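Local coordinates for protein diaminopimelate decarboxylase (Psychromonas ingrahamii, PDB 4XG1) that probably catalyses the pyridoxal-phosphate-dependent decarboxylation of meso-diaminopimelate to L-lysine and carbon dioxide, completing bacterial lysine biosynthesis by the diaminopimelate pathway, at residues Gly10-Phe13 with Pro18-Gln21; Gln334-Arg339 with Glu364-Val369; Leu221-Ala226 with Ala265-Lys270; Val243-Glu248 with Ile370-Ala375; Phe4-Asp9 with Asn322-Asn327. All blocks are in the same frame, centred on the assembly; numbering follows the deposited sequence.

Contact 1. Residues Gly10-Phe13 with Pro18-Gln21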
# COMPACT_ATOMS: atom_id res chain seq x y z
N GLY B 10 21.92 26.14 -11.29
CA GLY B 10 21.05 26.08 -10.07
C GLY B 10 19.93 25.03 -10.19
O GLY B 10 19.31 24.65 -9.19
N ARG B 11 19.70 24.56 -11.41
CA ARG B 11 18.57 23.73 -11.73
C ARG B 11 18.97 22.28 -11.59
O ARG B 11 20.10 21.93 -11.91
CB ARG B 11 18.15 23.94 -13.18
CG ARG B 11 17.57 25.30 -13.53
CD ARG B 11 17.05 25.31 -14.97
NE ARG B 11 18.11 25.01 -15.96
CZ ARG B 11 17.91 24.62 -17.22
NH1 ARG B 11 16.69 24.44 -17.71
NH2 ARG B 11 18.96 24.38 -18.00
N LEU B 12 18.02 21.45 -11.13
CA LEU B 12 18.26 20.02 -10.93
C LEU B 12 18.12 19.25 -12.22
O LEU B 12 17.20 19.47 -12.98
CB LEU B 12 17.32 19.46 -9.86
CG LEU B 12 17.53 17.98 -9.49
CD1 LEU B 12 18.83 17.76 -8.72
CD2 LEU B 12 16.35 17.49 -8.68
N PHE B 13 19.06 18.36 -12.47
CA PHE B 13 19.11 17.64 -13.72
C PHE B 13 19.11 16.18 -13.42
O PHE B 13 19.56 15.75 -12.37
CB PHE B 13 20.41 17.92 -14.47
CG PHE B 13 20.28 18.96 -15.57
CD1 PHE B 13 19.80 20.25 -15.28
CD2 PHE B 13 20.65 18.66 -16.88
CE1 PHE B 13 19.68 21.20 -16.28
CE2 PHE B 13 20.52 19.61 -17.88
CZ PHE B 13 20.05 20.88 -17.58
N PRO B 18 16.97 18.63 -17.61
CA PRO B 18 16.38 19.28 -16.45
C PRO B 18 15.10 18.52 -16.00
O PRO B 18 14.29 18.13 -16.83
CB PRO B 18 16.01 20.69 -16.94
CG PRO B 18 16.38 20.75 -18.38
CD PRO B 18 16.78 19.39 -18.85
N VAL B 19 14.95 18.37 -14.69
CA VAL B 19 13.81 17.68 -14.16
C VAL B 19 12.55 18.46 -14.47
O VAL B 19 11.57 17.89 -14.83
CB VAL B 19 14.00 17.44 -12.65
CG1 VAL B 19 12.71 16.97 -12.00
CG2 VAL B 19 15.11 16.43 -12.42
N GLU B 20 12.60 19.78 -14.39
CA GLU B 20 11.43 20.61 -14.68
C GLU B 20 10.88 20.31 -16.08
O GLU B 20 9.70 20.46 -16.32
CB GLU B 20 11.75 22.10 -14.55
CG GLU B 20 12.52 22.70 -15.72
CD GLU B 20 12.94 24.16 -15.47
OE1 GLU B 20 13.95 24.60 -16.06
OE2 GLU B 20 12.26 24.86 -14.70
N GLN B 21 11.76 19.93 -17.00
CA GLN B 21 11.38 19.71 -18.37
C GLN B 21 10.53 18.48 -18.51
O GLN B 21 9.53 18.48 -19.24
CB GLN B 21 12.62 19.55 -19.25
CG GLN B 21 12.35 19.50 -20.74
CD GLN B 21 13.63 19.67 -21.55
OE1 GLN B 21 14.28 20.74 -21.50
NE2 GLN B 21 14.00 18.64 -22.30
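Leu-12 O takes the backbone N-H of Val-19 at 3.0 Å along a nearly straight bond (173°), and the same oxygen is approached by the CA-H of Pro-18. Val-19 opens helix 19-26 and Pro-18 is its N-cap residue, so one of the amides of the first helical turn is satisfied by Leu-12 of strand 12-14. Phe-13 and Pro-18 are a non-hydrogen-bonded antiparallel pair in a short hairpin of strands 12-14 and 17-18. The proline lies flat on the phenyl face in a CH-pi contact, with Pro-18 CD 4.1 Å from the Phe-13 ring centroid, while Val-19 CG2 meets Leu-12 CD2 at 4.1 Å. Arg-11 bends at chi3 (-60°), which brings NH1 over beside the proline and on to Glu-20. NH1 reaches Glu-20 OE1 at 3.2 Å, within the guanidinium plane, but the carboxylate is turned 59° from that plane and the bond to Arg-11 runs through OE1. NE of Arg-11 pairs with Asp-9. The arginine charge is therefore divided between two acids, Asp-9 and Glu-20, which links the loop before strand 12-14 to the first turn of helix 19-26.

Contact 2. Residues Gln334-Arg339 with Glu364-Val369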
# COMPACT_ATOMS: atom_id res chain seq x y z
N GLN B 334 10.07 35.54 -6.57
CA GLN B 334 8.95 35.23 -5.69
C GLN B 334 9.44 35.20 -4.24
O GLN B 334 10.61 34.89 -3.99
CB GLN B 334 8.31 33.88 -6.07
CG GLN B 334 6.78 33.93 -5.99
CD GLN B 334 5.99 32.80 -6.57
OE1 GLN B 334 4.86 32.58 -6.15
NE2 GLN B 334 6.55 32.08 -7.54
N ASP B 335 8.57 35.54 -3.30
CA ASP B 335 8.94 35.59 -1.91
C ASP B 335 8.94 34.18 -1.28
O ASP B 335 7.90 33.53 -1.19
CB ASP B 335 7.96 36.55 -1.22
CG ASP B 335 7.97 36.44 0.30
OD1 ASP B 335 8.83 37.05 1.01
OD2 ASP B 335 7.07 35.75 0.80
N ARG B 336 10.12 33.72 -0.83
CA ARG B 336 10.30 32.37 -0.29
C ARG B 336 10.94 32.36 1.09
O ARG B 336 12.12 32.00 1.26
CB ARG B 336 11.14 31.52 -1.25
CG ARG B 336 10.40 31.21 -2.53
CD ARG B 336 11.12 30.16 -3.36
NE ARG B 336 10.31 29.82 -4.53
CZ ARG B 336 10.34 30.48 -5.68
NH1 ARG B 336 11.14 31.53 -5.85
NH2 ARG B 336 9.55 30.10 -6.69
N PRO B 337 10.15 32.73 2.11
CA PRO B 337 10.68 32.69 3.47
C PRO B 337 11.03 31.26 3.90
O PRO B 337 10.21 30.37 3.76
CB PRO B 337 9.54 33.28 4.33
CG PRO B 337 8.31 33.24 3.49
CD PRO B 337 8.75 33.16 2.05
N VAL B 338 12.27 31.05 4.36
CA VAL B 338 12.66 29.75 4.88
C VAL B 338 11.81 29.46 6.10
O VAL B 338 11.66 30.31 6.99
CB VAL B 338 14.13 29.71 5.29
N ARG B 339 11.21 28.28 6.12
CA ARG B 339 10.42 27.86 7.27
C ARG B 339 10.54 26.33 7.46
O ARG B 339 11.16 25.62 6.66
CB ARG B 339 8.98 28.37 7.13
N GLU B 364 3.98 28.48 -3.16
CA GLU B 364 2.93 27.70 -3.77
C GLU B 364 3.22 27.63 -5.25
O GLU B 364 3.70 28.60 -5.83
CB GLU B 364 1.57 28.30 -3.50
CG GLU B 364 1.27 28.39 -2.01
CD GLU B 364 -0.16 28.72 -1.72
OE1 GLU B 364 -0.85 29.22 -2.63
OE2 GLU B 364 -0.62 28.50 -0.57
N GLY B 365 3.06 26.43 -5.82
CA GLY B 365 3.36 26.19 -7.23
C GLY B 365 4.69 25.59 -7.48
O GLY B 365 4.95 25.07 -8.55
N ASP B 366 5.57 25.64 -6.50
CA ASP B 366 6.92 25.04 -6.65
C ASP B 366 6.87 23.50 -6.75
O ASP B 366 6.02 22.86 -6.14
CB ASP B 366 7.79 25.41 -5.44
CG ASP B 366 8.34 26.82 -5.50
OD1 ASP B 366 8.48 27.36 -6.62
OD2 ASP B 366 8.63 27.41 -4.40
N TYR B 367 7.86 22.95 -7.42
CA TYR B 367 8.08 21.53 -7.48
C TYR B 367 9.12 21.06 -6.46
O TYR B 367 10.17 21.66 -6.32
CB TYR B 367 8.56 21.14 -8.87
CG TYR B 367 7.51 21.24 -9.91
CD1 TYR B 367 6.37 20.46 -9.84
CD2 TYR B 367 7.65 22.08 -10.99
CE1 TYR B 367 5.38 20.54 -10.80
CE2 TYR B 367 6.67 22.17 -11.96
CZ TYR B 367 5.53 21.39 -11.86
OH TYR B 367 4.54 21.45 -12.81
N LEU B 368 8.83 19.97 -5.75
CA LEU B 368 9.79 19.32 -4.85
C LEU B 368 10.11 17.92 -5.32
O LEU B 368 9.34 17.29 -6.01
CB LEU B 368 9.23 19.24 -3.46
CG LEU B 368 8.98 20.57 -2.77
CD1 LEU B 368 8.30 20.38 -1.44
CD2 LEU B 368 10.32 21.24 -2.57
N VAL B 369 11.28 17.46 -4.95
CA VAL B 369 11.81 16.18 -5.40
C VAL B 369 12.06 15.40 -4.12
O VAL B 369 12.74 15.88 -3.22
CB VAL B 369 13.12 16.37 -6.18
CG1 VAL B 369 13.88 15.09 -6.32
CG2 VAL B 369 12.83 16.96 -7.54
O HOH W 1 2.48 31.20 -5.73
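A side-on, two-pronged salt bridge between Arg-336 and Asp-366 ties the loop approaching strand 338-344 to the turn that leads into strand 367-371, at the margin of the mixed beta sheet outside the barrel. The backbones stay well apart, with 9.4 Å between the CA atoms of Arg-336 and Glu-364, so long side chains make the connection. Arg-336 runs extended from CG to NE (chi2 -169°) and presents the NE edge of its guanidinium. NE meets Asp-366 OD2 at 2.9 Å, almost straight and in the guanidinium plane; NH2 meets Asp-366 OD1, also at 2.9 Å, from a slightly tilted position. Each oxygen uses its syn lone pair, and the two flat groups are nearly coplanar, 25° apart. Two parallel bonds of this kind fix the rotation of both groups.

A second link is made by water, which donates to Gln-334 OE1 at 2.8 Å and to Glu-364 O at 2.9 Å, bridging a side-chain amide and a backbone carbonyl that do not bond directly. Asp-332 pairs with Arg-336 NH1 and accepts from Gln-334 NE2, and Tyr-330 adds a cation-pi contact to the guanidinium. Asp-366 OD2 also receives the backbone N-H of Ala-363, which positions the carboxylate.

Strands 338-344 and 367-371 are not neighbours in the sheet: the salt bridge links the lead-in to the first with the lead-in to the second, and strands 300-304 and 284-294 lie between them in the sheet.

Contact 3. Residues Leu221-Ala226 with Ala265-Lys270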
# COMPACT_ATOMS: atom_id res chain seq x y z
N LEU B 221 27.48 -25.35 7.07
CA LEU B 221 26.33 -26.23 6.77
C LEU B 221 26.51 -26.97 5.45
O LEU B 221 26.05 -28.11 5.31
CB LEU B 221 25.02 -25.42 6.72
CG LEU B 221 23.80 -26.13 6.11
CD1 LEU B 221 23.41 -27.35 6.94
CD2 LEU B 221 22.59 -25.21 5.99
N ILE B 222 27.09 -26.28 4.46
CA ILE B 222 27.27 -26.90 3.17
C ILE B 222 28.16 -28.12 3.30
O ILE B 222 27.81 -29.22 2.85
CB ILE B 222 27.89 -25.92 2.18
CG1 ILE B 222 26.80 -24.98 1.65
CG2 ILE B 222 28.56 -26.69 1.04
CD1 ILE B 222 27.33 -23.76 0.96
N ASP B 223 29.28 -27.90 3.99
CA ASP B 223 30.24 -28.96 4.30
C ASP B 223 29.58 -30.13 5.02
O ASP B 223 29.70 -31.28 4.59
CB ASP B 223 31.41 -28.39 5.07
CG ASP B 223 32.23 -27.42 4.23
OD1 ASP B 223 32.03 -27.38 2.99
OD2 ASP B 223 33.08 -26.70 4.79
N LEU B 224 28.82 -29.84 6.07
CA LEU B 224 28.08 -30.91 6.74
C LEU B 224 27.19 -31.66 5.78
O LEU B 224 26.93 -32.84 5.98
CB LEU B 224 27.29 -30.36 7.94
CG LEU B 224 28.23 -29.93 9.07
CD1 LEU B 224 27.48 -29.11 10.09
CD2 LEU B 224 28.90 -31.13 9.74
N LEU B 225 26.69 -30.97 4.76
CA LEU B 225 25.81 -31.61 3.76
C LEU B 225 26.62 -32.44 2.77
O LEU B 225 26.15 -33.50 2.35
CB LEU B 225 24.94 -30.59 3.00
CG LEU B 225 23.80 -29.89 3.74
CD1 LEU B 225 23.43 -28.60 3.02
CD2 LEU B 225 22.57 -30.79 3.88
N ALA B 226 27.80 -31.96 2.39
CA ALA B 226 28.71 -32.76 1.57
C ALA B 226 28.92 -34.13 2.25
O ALA B 226 28.51 -35.17 1.70
CB ALA B 226 30.03 -32.04 1.35
N ALA B 265 37.72 -17.54 -0.42
CA ALA B 265 38.98 -18.19 -0.07
C ALA B 265 39.51 -19.00 -1.24
O ALA B 265 40.04 -18.43 -2.18
CB ALA B 265 38.80 -19.06 1.19
N GLY B 266 39.32 -20.33 -1.19
CA GLY B 266 39.57 -21.20 -2.34
C GLY B 266 38.42 -22.17 -2.48
O GLY B 266 38.57 -23.36 -2.21
N ARG B 267 37.25 -21.63 -2.87
CA ARG B 267 36.09 -22.44 -3.35
C ARG B 267 35.62 -22.04 -4.74
O ARG B 267 35.85 -20.93 -5.21
CB ARG B 267 34.88 -22.31 -2.42
CG ARG B 267 34.87 -23.25 -1.24
CD ARG B 267 33.86 -22.74 -0.23
NE ARG B 267 33.36 -23.78 0.65
CZ ARG B 267 33.58 -23.85 1.95
NH1 ARG B 267 34.30 -22.91 2.57
NH2 ARG B 267 33.05 -24.87 2.63
N SER B 268 34.93 -22.96 -5.39
CA SER B 268 34.37 -22.69 -6.70
C SER B 268 32.82 -22.65 -6.67
O SER B 268 32.18 -22.65 -7.71
CB SER B 268 34.89 -23.73 -7.71
OG SER B 268 34.16 -24.93 -7.65
N LEU B 269 32.25 -22.61 -5.46
CA LEU B 269 30.80 -22.63 -5.27
C LEU B 269 30.18 -21.36 -5.83
O LEU B 269 30.67 -20.25 -5.58
CB LEU B 269 30.43 -22.74 -3.80
CG LEU B 269 28.95 -23.05 -3.57
CD1 LEU B 269 28.53 -24.41 -4.10
CD2 LEU B 269 28.62 -22.98 -2.10
N LYS B 270 29.08 -21.55 -6.55
CA LYS B 270 28.47 -20.44 -7.24
C LYS B 270 27.69 -19.56 -6.27
O LYS B 270 26.84 -20.05 -5.54
CB LYS B 270 27.51 -20.94 -8.32
CG LYS B 270 27.15 -19.85 -9.32
CD LYS B 270 26.07 -20.31 -10.27
CE LYS B 270 25.98 -19.42 -11.47
NZ LYS B 270 24.86 -19.82 -12.34
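The last turns of helix 209-227 and the loop 265-270 pass each other at a distance, with the CA atoms of Ile-222 and Leu-269 10.1 Å apart, so the meeting is left to four side chains. Ile-222 and Leu-269 reach toward each other tip to tip: CD1 of the isoleucine and CD2 of the leucine come to 3.4 Å, a tight approach for two methyl groups. The isoleucine gets there with CG1 lying beside its backbone N and CD1 extended beyond it. Both residues also rest on Leu-235 of strand 234-236, which makes this the apolar half of the contact.

That strand places the pair in the TIM barrel of the cofactor-binding domain. Helix 209-227 is the crossover between strands 192-198 and 234-236, while the loop brings the chain from helix 253-262 into strand 270-273, the next parallel strand. The contact thus joins two successive beta-alpha-beta units, away from the annotated active-site residues.

Beside the methyls, a salt bridge forms the polar half. Arg-267 stretches out from the loop and points NH2 end-on into the mouth of the Asp-223 carboxylate, 2.7 Å from OD1 and 2.8 Å from OD2, with the two planes only 13° apart. Because one nitrogen serves both oxygens, the N-H directions fit poorly (123° to OD1 and 126° to OD2); these hydrogen bonds are weak, and attraction of charges probably carries most of the interaction. Arg-267 also touches a neighbouring molecule in the crystal, which may influence its pose.

Contact 4. Residues Val243-Glu248 with Ile370-Ala375; sequences VPYDDE and IRSTGA
Tyr-245 sets CG anti to its carbonyl carbon (chi1 -77°), which brings the end of the ring to Ser-372, whose backbone, with positive phi (70°), presents CB toward the tyrosine. Ser-372 CB then lies 3.5 Å from Tyr-245 CD1, approaching obliquely, and Ser-372 O sits in the plane of the ring at its edge, near CE1. No direct hydrogen bond crosses between the segments; water takes that role. Tyr-245 OH donates to one water at 2.6 Å, and this water in turn donates to Ser-372 O and, at 2.7 Å, to Ala-375 O, tying the phenol to two backbone carbonyls. A second water donates to Tyr-245 O at 2.8 Å and lies beside Ser-372 OG, although that last separation is too short to be trusted.

The contact bridges the two domains of this fold. Residues 243-248 belong to the barrel loop between strand 234-236 and helix 253-262, and residues 370-375 carry the end of strand 367-371 out of the beta domain toward the bound cofactor-lysine compound, about 5 Å from the tyrosine side chain at nearest atoms. Tyr-245 OH is also hydrogen-bonded to Arg-277 NH1, a predicted substrate-binding residue, and Ser-372 OG to Asn-282. A phenylalanine in place of Tyr-245 would keep the ring against Ser-372 but would probably leave Arg-277 NH1 without this mate and the bridging water free to shift. On the barrel side, Glu-248 OE1 grips the loop by accepting both Tyr-245 N at 3.0 Å and Asp-246 N at 2.9 Å, the latter through its syn lone pair.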
# COMPACT_ATOMS: atom_id res chain seq x y z
N VAL B 243 21.26 1.40 1.94
CA VAL B 243 21.67 2.55 1.18
C VAL B 243 21.60 3.78 2.06
O VAL B 243 20.96 3.76 3.11
CB VAL B 243 20.79 2.80 -0.07
CG1 VAL B 243 20.87 1.64 -1.02
CG2 VAL B 243 19.34 3.10 0.30
N PRO B 244 22.24 4.87 1.61
CA PRO B 244 22.12 6.18 2.30
C PRO B 244 20.83 6.90 1.97
O PRO B 244 20.63 7.30 0.80
CB PRO B 244 23.33 6.97 1.77
CG PRO B 244 23.64 6.38 0.44
CD PRO B 244 23.30 4.90 0.57
N TYR B 245 19.95 7.02 2.96
CA TYR B 245 18.72 7.80 2.86
C TYR B 245 18.92 9.20 3.45
O TYR B 245 18.56 10.20 2.83
CB TYR B 245 17.55 7.08 3.60
CG TYR B 245 16.96 5.92 2.83
CD1 TYR B 245 16.11 6.14 1.73
CD2 TYR B 245 17.24 4.59 3.19
CE1 TYR B 245 15.59 5.07 1.02
CE2 TYR B 245 16.71 3.53 2.46
CZ TYR B 245 15.88 3.78 1.39
OH TYR B 245 15.33 2.75 0.69
N ASP B 246 19.43 9.22 4.68
CA ASP B 246 19.71 10.43 5.46
C ASP B 246 21.23 10.53 5.67
O ASP B 246 21.95 11.05 4.80
CB ASP B 246 18.95 10.35 6.80
CG ASP B 246 19.05 11.63 7.65
OD1 ASP B 246 19.75 12.59 7.26
OD2 ASP B 246 18.37 11.71 8.71
N ASP B 247 21.72 9.93 6.76
CA ASP B 247 23.10 10.06 7.24
C ASP B 247 23.85 8.72 7.31
O ASP B 247 24.99 8.66 7.77
CB ASP B 247 23.09 10.75 8.61
CG ASP B 247 22.31 9.96 9.68
OD1 ASP B 247 21.60 9.00 9.31
OD2 ASP B 247 22.40 10.30 10.88
N GLU B 248 23.24 7.66 6.81
CA GLU B 248 23.81 6.31 6.93
C GLU B 248 25.03 6.17 6.00
O GLU B 248 25.11 6.83 4.97
CB GLU B 248 22.76 5.23 6.57
CG GLU B 248 21.51 5.23 7.43
CD GLU B 248 20.33 6.05 6.87
OE1 GLU B 248 20.50 6.88 5.95
OE2 GLU B 248 19.20 5.89 7.39
N ILE B 370 11.50 14.19 -4.06
CA ILE B 370 11.69 13.29 -2.93
C ILE B 370 12.68 12.29 -3.42
O ILE B 370 12.44 11.60 -4.42
CB ILE B 370 10.39 12.59 -2.59
CG1 ILE B 370 9.35 13.66 -2.32
CG2 ILE B 370 10.53 11.72 -1.36
CD1 ILE B 370 7.95 13.17 -2.49
N ARG B 371 13.82 12.23 -2.73
CA ARG B 371 14.88 11.37 -3.19
C ARG B 371 14.74 9.96 -2.67
O ARG B 371 14.05 9.71 -1.70
CB ARG B 371 16.21 11.95 -2.80
CG ARG B 371 16.58 13.19 -3.60
CD ARG B 371 18.04 13.61 -3.46
NE ARG B 371 18.94 12.48 -3.22
CZ ARG B 371 19.52 11.72 -4.16
NH1 ARG B 371 19.32 11.95 -5.46
NH2 ARG B 371 20.29 10.69 -3.77
N SER B 372 15.40 9.03 -3.35
CA SER B 372 15.58 7.68 -2.87
C SER B 372 14.31 6.90 -2.90
O SER B 372 14.00 6.14 -1.97
CB SER B 372 16.15 7.67 -1.45
OG SER B 372 17.21 8.60 -1.31
N THR B 373 13.55 7.07 -3.96
CA THR B 373 12.24 6.48 -4.05
C THR B 373 12.17 5.47 -5.19
O THR B 373 11.10 5.06 -5.61
CB THR B 373 11.16 7.54 -4.27
OG1 THR B 373 11.44 8.24 -5.48
CG2 THR B 373 11.10 8.49 -3.13
N GLY B 374 13.32 5.03 -5.66
CA GLY B 374 13.34 4.06 -6.75
C GLY B 374 13.06 2.63 -6.31
O GLY B 374 12.80 1.76 -7.15
N ALA B 375 13.14 2.38 -5.00
CA ALA B 375 12.88 1.06 -4.45
C ALA B 375 11.76 1.14 -3.43
O ALA B 375 11.74 2.00 -2.57
CB ALA B 375 14.12 0.56 -3.77
O HOH W 2 13.83 3.14 -1.36
O HOH W 3 16.96 10.22 0.50

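Contact 5. Residues Phe4-Asp9 with Asn322-Asn327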
# COMPACT_ATOMS: atom_id res chain seq x y z
N PHE B 4 21.37 12.44 -10.51
CA PHE B 4 20.51 13.55 -10.15
C PHE B 4 21.44 14.57 -9.55
O PHE B 4 21.95 14.37 -8.46
CB PHE B 4 19.42 13.12 -9.16
CG PHE B 4 18.45 12.12 -9.72
CD1 PHE B 4 17.37 12.54 -10.46
CD2 PHE B 4 18.65 10.76 -9.54
CE1 PHE B 4 16.49 11.63 -11.01
CE2 PHE B 4 17.76 9.84 -10.08
CZ PHE B 4 16.68 10.28 -10.81
N ASN B 5 21.65 15.67 -10.27
CA ASN B 5 22.73 16.61 -9.98
C ASN B 5 22.30 18.05 -10.26
O ASN B 5 21.75 18.35 -11.32
CB ASN B 5 23.95 16.27 -10.86
CG ASN B 5 24.48 14.86 -10.61
OD1 ASN B 5 24.68 14.10 -11.56
ND2 ASN B 5 24.71 14.50 -9.35
N TYR B 6 22.52 18.93 -9.29
CA TYR B 6 22.30 20.35 -9.49
C TYR B 6 23.39 20.89 -10.41
O TYR B 6 24.51 20.36 -10.45
CB TYR B 6 22.34 21.10 -8.16
CG TYR B 6 21.09 20.98 -7.31
CD1 TYR B 6 19.91 21.55 -7.73
CD2 TYR B 6 21.12 20.37 -6.07
CE1 TYR B 6 18.77 21.48 -6.95
CE2 TYR B 6 19.99 20.30 -5.26
CZ TYR B 6 18.81 20.85 -5.71
OH TYR B 6 17.67 20.78 -4.95
N GLN B 7 23.08 21.92 -11.18
CA GLN B 7 24.08 22.46 -12.09
C GLN B 7 24.46 23.89 -11.77
O GLN B 7 23.80 24.53 -10.93
CB GLN B 7 23.60 22.29 -13.52
CG GLN B 7 23.53 20.82 -13.88
CD GLN B 7 23.69 20.58 -15.35
OE1 GLN B 7 23.49 21.47 -16.16
NE2 GLN B 7 24.05 19.35 -15.71
N ASN B 8 25.54 24.39 -12.39
CA ASN B 8 26.04 25.75 -12.11
C ASN B 8 24.87 26.71 -12.31
O ASN B 8 24.68 27.66 -11.56
CB ASN B 8 27.24 26.11 -13.00
N ASP B 9 24.05 26.39 -13.31
CA ASP B 9 22.72 26.96 -13.48
C ASP B 9 21.89 27.14 -12.18
O ASP B 9 21.22 28.16 -12.01
CB ASP B 9 21.95 26.06 -14.45
CG ASP B 9 20.79 26.76 -15.11
OD1 ASP B 9 20.23 27.72 -14.52
OD2 ASP B 9 20.44 26.35 -16.24
N ASN B 322 14.87 12.24 1.83
CA ASN B 322 15.29 13.61 1.66
C ASN B 322 14.35 14.30 0.65
O ASN B 322 13.98 13.71 -0.36
CB ASN B 322 16.74 13.65 1.16
CG ASN B 322 17.36 15.05 1.26
OD1 ASN B 322 16.94 15.89 2.04
ND2 ASN B 322 18.38 15.26 0.49
N ILE B 323 13.98 15.54 0.94
CA ILE B 323 13.10 16.33 0.10
C ILE B 323 13.81 17.65 -0.24
O ILE B 323 14.10 18.44 0.65
CB ILE B 323 11.78 16.62 0.80
CG1 ILE B 323 11.12 15.29 1.21
CG2 ILE B 323 10.86 17.41 -0.12
CD1 ILE B 323 9.78 15.44 1.94
N ILE B 324 14.08 17.86 -1.53
CA ILE B 324 14.87 18.96 -2.02
C ILE B 324 14.15 19.74 -3.12
O ILE B 324 13.31 19.19 -3.82
CB ILE B 324 16.22 18.47 -2.57
CG1 ILE B 324 16.03 17.63 -3.81
CG2 ILE B 324 16.94 17.70 -1.50
CD1 ILE B 324 17.33 17.15 -4.41
N PRO B 325 14.52 21.03 -3.30
CA PRO B 325 13.82 21.87 -4.27
C PRO B 325 14.31 21.58 -5.67
O PRO B 325 15.37 21.04 -5.85
CB PRO B 325 14.21 23.30 -3.83
CG PRO B 325 15.56 23.15 -3.24
CD PRO B 325 15.57 21.79 -2.59
N LEU B 326 13.51 21.97 -6.65
CA LEU B 326 13.85 21.75 -8.03
C LEU B 326 14.93 22.73 -8.51
O LEU B 326 15.67 22.45 -9.45
CB LEU B 326 12.58 21.89 -8.86
CG LEU B 326 12.66 21.35 -10.27
CD1 LEU B 326 12.95 19.86 -10.28
CD2 LEU B 326 11.37 21.65 -11.01
N ASN B 327 15.02 23.88 -7.83
CA ASN B 327 16.01 24.92 -8.12
C ASN B 327 16.61 25.54 -6.84
O ASN B 327 15.87 25.94 -5.92
CB ASN B 327 15.36 26.03 -8.95
CG ASN B 327 16.38 26.88 -9.69
OD1 ASN B 327 17.60 26.72 -9.54
ND2 ASN B 327 15.88 27.77 -10.52
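The phenol of Tyr-6 ends on the backbone carbonyl of Pro-325, donating from OH to O at 2.5 Å. This is very short for such a bond, and at this resolution the exact length deserves caution. The acceptor lies near the plane of the ring, at its edge, so the tyrosine approaches with its rim and not its face. Hydrocarbon of the other segment lies beside the hydroxyl: Pro-325 CD is 3.3 Å from Tyr-6 OH, and Ile-324 CB is 3.6 Å from it. Ile-324 slides past the tyrosine in the opposite direction and brings CD1 to 4.2 Å from CZ. Leu-326 O stands 4.1 Å from Tyr-6 CE1, also near the ring plane.

The backbones are separate here, 7.9 Å between the CA atoms of Tyr-6 and Asn-327, and the ring bridges the gap. Tyr-6 reaches over with its ring carried on the backbone-N side (chi1 -78°), its side chain touching Leu-12. Farther out, Asn-5 pairs with Phe-13 in the small N-terminal antiparallel sheet, whereas Ile-324 pairs with Val-369 in the mixed sheet of the beta domain. Leu-326 ties the two together, since its backbone pairs with Leu-12 while its side chain packs on Val-19 and Glu-20 of helix 19-26.

A leucine in place of Tyr-6 would probably leave Pro-325 O without its phenolic donor and open a gap beside Ile-324. Although the length of the hydrogen bond is uncertain, its placement on a main-chain carbonyl makes this link between strands 4-6 and 323-325 independent of the acceptor's side chain.

How the contacts relate
Contacts 1, 2, 4 and 5 cluster on one side of the chain's centre, whereas contact 3 lies far off on the barrel, its centre 35 Å from contact 4 and about 50 Å from contact 1. Contacts 1 and 5, with centres 7 Å apart, share the N-terminal three-strand sheet. Contact 5 extends this to strand 323-325, which pairs with strand 367-371; that strand is used in turn by contacts 2 and 4. Along the chain contact 5 encloses contacts 1 and 3, contact 4 interlaces with contacts 3 and 5, and contact 2 follows contact 5 within the span of contact 4. The N-terminal sheet thus packs against the beta domain, and contact 4 couples that domain to the barrel near the cofactor.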